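PDB 4ACV: prophage lambdalm01, antigen B from Listeria monocytogenes, which is of unconfirmed function but probably serves as a phage tail terminator that closes the end of the tail tube. Local coordinates for residues I40-Q45 / Y58-H63. Numbering follows the deposited sequence.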
ATOM      1  N   ILE B  40     -24.569  -6.963  -1.611  1.00 31.83           N
ATOM      2  CA  ILE B  40     -23.529  -6.849  -2.632  1.00 29.66           C
ATOM      3  C   ILE B  40     -22.763  -5.561  -2.413  1.00 26.87           C
ATOM      4  O   ILE B  40     -23.350  -4.485  -2.350  1.00 31.12           O
ATOM      5  CB  ILE B  40     -24.105  -6.845  -4.061  1.00 28.60           C
ATOM      6  CG1 ILE B  40     -25.211  -7.893  -4.187  1.00 30.98           C
ATOM      7  CG2 ILE B  40     -22.996  -7.094  -5.073  1.00 25.72           C
ATOM      8  CD1 ILE B  40     -25.924  -7.896  -5.521  1.00 32.95           C
ATOM      9  N   GLU B  41     -21.450  -5.675  -2.280  1.00 23.17           N
ATOM     10  CA  GLU B  41     -20.610  -4.497  -2.154  1.00 18.89           C
ATOM     11  C   GLU B  41     -19.842  -4.255  -3.451  1.00 23.91           C
ATOM     12  O   GLU B  41     -18.961  -5.033  -3.814  1.00 28.55           O
ATOM     13  CB  GLU B  41     -19.631  -4.659  -1.003  1.00 16.93           C
ATOM     14  CG  GLU B  41     -18.791  -3.428  -0.760  1.00 25.68           C
ATOM     15  CD  GLU B  41     -17.521  -3.733   0.010  1.00 30.24           C
ATOM     16  OE1 GLU B  41     -17.185  -4.922   0.180  1.00 31.00           O
ATOM     17  OE2 GLU B  41     -16.853  -2.781   0.440  1.00 35.58           O
ATOM     18  N   MET B  42     -20.178  -3.176  -4.148  1.00 21.73           N
ATOM     19  CA  MET B  42     -19.435  -2.784  -5.334  1.00 24.81           C
ATOM     20  C   MET B  42     -18.084  -2.239  -4.901  1.00 20.64           C
ATOM     21  O   MET B  42     -17.971  -1.575  -3.880  1.00 25.17           O
ATOM     22  CB  MET B  42     -20.219  -1.741  -6.141  1.00 26.32           C
ATOM     23  CG  MET B  42     -19.603  -1.342  -7.483  1.00 20.43           C
ATOM     24  SD  MET B  42     -19.560  -2.616  -8.801  1.00 34.35           S
ATOM     25  CE  MET B  42     -21.125  -3.399  -8.586  1.00 31.64           C
ATOM     26  N   ILE B  43     -17.048  -2.542  -5.665  1.00 21.79           N
ATOM     27  CA  ILE B  43     -15.698  -2.133  -5.289  1.00 15.91           C
ATOM     28  C   ILE B  43     -15.074  -1.180  -6.317  1.00 21.32           C
ATOM     29  O   ILE B  43     -14.783  -0.033  -6.000  1.00 21.32           O
ATOM     30  CB  ILE B  43     -14.801  -3.361  -5.076  1.00 15.16           C
ATOM     31  CG1 ILE B  43     -15.378  -4.240  -3.954  1.00 18.43           C
ATOM     32  CG2 ILE B  43     -13.369  -2.936  -4.786  1.00 14.66           C
ATOM     33  CD1 ILE B  43     -14.931  -5.692  -4.037  1.00 21.07           C
ATOM     34  N   ASP B  44     -14.884  -1.646  -7.548  1.00 14.60           N
ATOM     35  CA  ASP B  44     -14.233  -0.818  -8.553  1.00 14.37           C
ATOM     36  C   ASP B  44     -14.545  -1.250  -9.985  1.00 15.98           C
ATOM     37  O   ASP B  44     -15.280  -2.200 -10.201  1.00 22.69           O
ATOM     38  CB  ASP B  44     -12.715  -0.713  -8.293  1.00 14.07           C
ATOM     39  CG  ASP B  44     -11.970  -2.047  -8.466  1.00 27.44           C
ATOM     40  OD1 ASP B  44     -12.542  -3.011  -9.016  1.00 28.04           O
ATOM     41  OD2 ASP B  44     -10.790  -2.125  -8.057  1.00 28.34           O
ATOM     42  N   GLN B  45     -13.991  -0.533 -10.955  1.00 21.24           N
ATOM     43  CA  GLN B  45     -14.305  -0.749 -12.358  1.00 22.80           C
ATOM     44  C   GLN B  45     -13.133  -0.223 -13.175  1.00 24.74           C
ATOM     45  O   GLN B  45     -12.588   0.833 -12.862  1.00 24.81           O
ATOM     46  CB  GLN B  45     -15.608  -0.019 -12.711  1.00 20.64           C
ATOM     47  CG  GLN B  45     -16.167  -0.246 -14.109  1.00 21.68           C
ATOM     48  CD  GLN B  45     -17.457   0.560 -14.341  1.00 23.65           C
ATOM     49  OE1 GLN B  45     -18.109   0.990 -13.392  1.00 22.39           O
ATOM     50  NE2 GLN B  45     -17.818   0.765 -15.600  1.00 21.28           N
ATOM     51  N   TYR B  58     -15.615  -5.230 -13.837  1.00 17.41           N
ATOM     52  CA  TYR B  58     -16.232  -4.733 -12.618  1.00 18.08           C
ATOM     53  C   TYR B  58     -15.942  -5.699 -11.477  1.00 19.96           C
ATOM     54  O   TYR B  58     -16.051  -6.928 -11.625  1.00 19.40           O
ATOM     55  CB  TYR B  58     -17.751  -4.610 -12.774  1.00 19.37           C
ATOM     56  CG  TYR B  58     -18.255  -3.752 -13.923  1.00 22.11           C
ATOM     57  CD1 TYR B  58     -18.057  -4.126 -15.249  1.00 23.39           C
ATOM     58  CD2 TYR B  58     -18.986  -2.597 -13.679  1.00 24.21           C
ATOM     59  CE1 TYR B  58     -18.546  -3.350 -16.301  1.00 17.87           C
ATOM     60  CE2 TYR B  58     -19.488  -1.826 -14.720  1.00 27.64           C
ATOM     61  CZ  TYR B  58     -19.264  -2.208 -16.026  1.00 26.42           C
ATOM     62  OH  TYR B  58     -19.760  -1.429 -17.047  1.00 29.08           O
ATOM     63  N   ARG B  59     -15.595  -5.141 -10.325  1.00 19.09           N
ATOM     64  CA  ARG B  59     -15.366  -5.941  -9.135  1.00 15.30           C
ATOM     65  C   ARG B  59     -16.376  -5.623  -8.035  1.00 18.01           C
ATOM     66  O   ARG B  59     -16.688  -4.467  -7.755  1.00 20.95           O
ATOM     67  CB  ARG B  59     -13.937  -5.774  -8.635  1.00 15.99           C
ATOM     68  CG  ARG B  59     -12.909  -6.304  -9.619  1.00 21.77           C
ATOM     69  CD  ARG B  59     -11.452  -6.096  -9.179  1.00 20.85           C
ATOM     70  NE  ARG B  59     -10.615  -6.041 -10.375  1.00 48.22           N
ATOM     71  CZ  ARG B  59     -10.153  -4.920 -10.929  1.00 58.56           C
ATOM     72  NH1 ARG B  59     -10.392  -3.737 -10.367  1.00 62.98           N
ATOM     73  NH2 ARG B  59      -9.425  -4.982 -12.037  1.00 56.12           N
ATOM     74  N   PHE B  60     -16.899  -6.667  -7.419  1.00 23.34           N
ATOM     75  CA  PHE B  60     -17.827  -6.489  -6.320  1.00 27.79           C
ATOM     76  C   PHE B  60     -17.707  -7.707  -5.423  1.00 26.01           C
ATOM     77  O   PHE B  60     -17.108  -8.720  -5.802  1.00 31.08           O
ATOM     78  CB  PHE B  60     -19.257  -6.315  -6.850  1.00 15.51           C
ATOM     79  CG  PHE B  60     -19.738  -7.477  -7.663  1.00 23.63           C
ATOM     80  CD1 PHE B  60     -20.258  -8.609  -7.037  1.00 19.52           C
ATOM     81  CD2 PHE B  60     -19.656  -7.453  -9.048  1.00 22.14           C
ATOM     82  CE1 PHE B  60     -20.699  -9.696  -7.777  1.00 19.65           C
ATOM     83  CE2 PHE B  60     -20.096  -8.538  -9.799  1.00 23.62           C
ATOM     84  CZ  PHE B  60     -20.625  -9.663  -9.158  1.00 22.24           C
ATOM     85  N   ALA B  61     -18.268  -7.607  -4.229  1.00 23.28           N
ATOM     86  CA  ALA B  61     -18.202  -8.704  -3.274  1.00 22.51           C
ATOM     87  C   ALA B  61     -19.587  -9.021  -2.743  1.00 21.10           C
ATOM     88  O   ALA B  61     -20.416  -8.124  -2.559  1.00 24.93           O
ATOM     89  CB  ALA B  61     -17.256  -8.351  -2.116  1.00 19.27           C
ATOM     90  N   ILE B  62     -19.846 -10.297  -2.501  1.00 18.03           N
ATOM     91  CA  ILE B  62     -21.076 -10.684  -1.835  1.00 19.78           C
ATOM     92  C   ILE B  62     -20.806 -10.909  -0.358  1.00 22.33           C
ATOM     93  O   ILE B  62     -19.947 -11.715  -0.003  1.00 23.61           O
ATOM     94  CB  ILE B  62     -21.673 -11.959  -2.429  1.00 26.51           C
ATOM     95  CG1 ILE B  62     -21.950 -11.761  -3.917  1.00 26.68           C
ATOM     96  CG2 ILE B  62     -22.947 -12.336  -1.680  1.00 28.90           C
ATOM     97  CD1 ILE B  62     -22.957 -10.662  -4.203  1.00 31.63           C
ATOM     98  N   HIS B  63     -21.532 -10.177   0.487  1.00 26.88           N
ATOM     99  CA  HIS B  63     -21.447 -10.325   1.935  1.00 25.16           C
ATOM    100  C   HIS B  63     -22.627 -11.119   2.461  1.00 28.52           C
ATOM    101  O   HIS B  63     -23.757 -10.654   2.412  1.00 29.20           O
ATOM    102  CB  HIS B  63     -21.408  -8.960   2.617  1.00 30.82           C
ATOM    103  CG  HIS B  63     -20.177  -8.173   2.310  1.00 27.35           C
ATOM    104  ND1 HIS B  63     -19.026  -8.272   3.059  1.00 23.09           N
ATOM    105  CD2 HIS B  63     -19.909  -7.280   1.326  1.00 20.53           C
ATOM    106  CE1 HIS B  63     -18.108  -7.466   2.559  1.00 26.24           C
ATOM    107  NE2 HIS B  63     -18.621  -6.854   1.508  1.00 23.00           N
TER
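Glu41 places CG anti to its backbone N (chi1 -176°), and CG of His63 lies beside its own N; the extended Glu41 chain carries OE1 on to the ring, 2.7 Å from NE2 of His63. The N-H...O angle of 170° and an acceptor lying almost in the imidazole plane make this a straight His-carboxylate bond, although the oxygen is met from above the carboxylate plane. ND1 of His63 bonds to His112, so both ring nitrogens are engaged and the ring's rotation is fixed; the nearby carboxylate could polarise it. Asp44 instead has CG between its N and carbonyl carbon (chi1 66°), and its OD1 lies 2.6 Å from NH1 of Arg59. That salt bridge enters at the guanidinium edge, with the planes steeply inclined and the hydrogen bond bent and weak; NE of Arg59 has a second carboxylate partner, Glu118. These pairs belong to a beta hairpin of strands 37-48 and 55-66, interrupted by a classic beta bulge: Ile43 and Asp44 both face Arg59, whose O accepts a bond from Ile43 N at 2.9 Å and a weak one from Asp44 N. On the face of Ile40, Met42, Phe60 and Ile62, Ile40 and Met42 touch Leu10 of helix 6-19, and Ile62 packs on helix 71-82. There CD1 of Ile62 lies 3.6 Å from CG1 of Ile40, and CG2 of Ile40 approaches CD1 of Phe60 obliquely at 3.7 Å. Farther along, CG of Gln45 lies over one Tyr58 face, 3.9 Å from the ring centroid, a CH-pi contact; Gln45 NE2 bonds to Glu56 and, like Tyr58 OH, to Leu4 O. At Asp44 and Gln45 a strand of a neighbouring subunit pairs antiparallel, continuing the sheet across the interface.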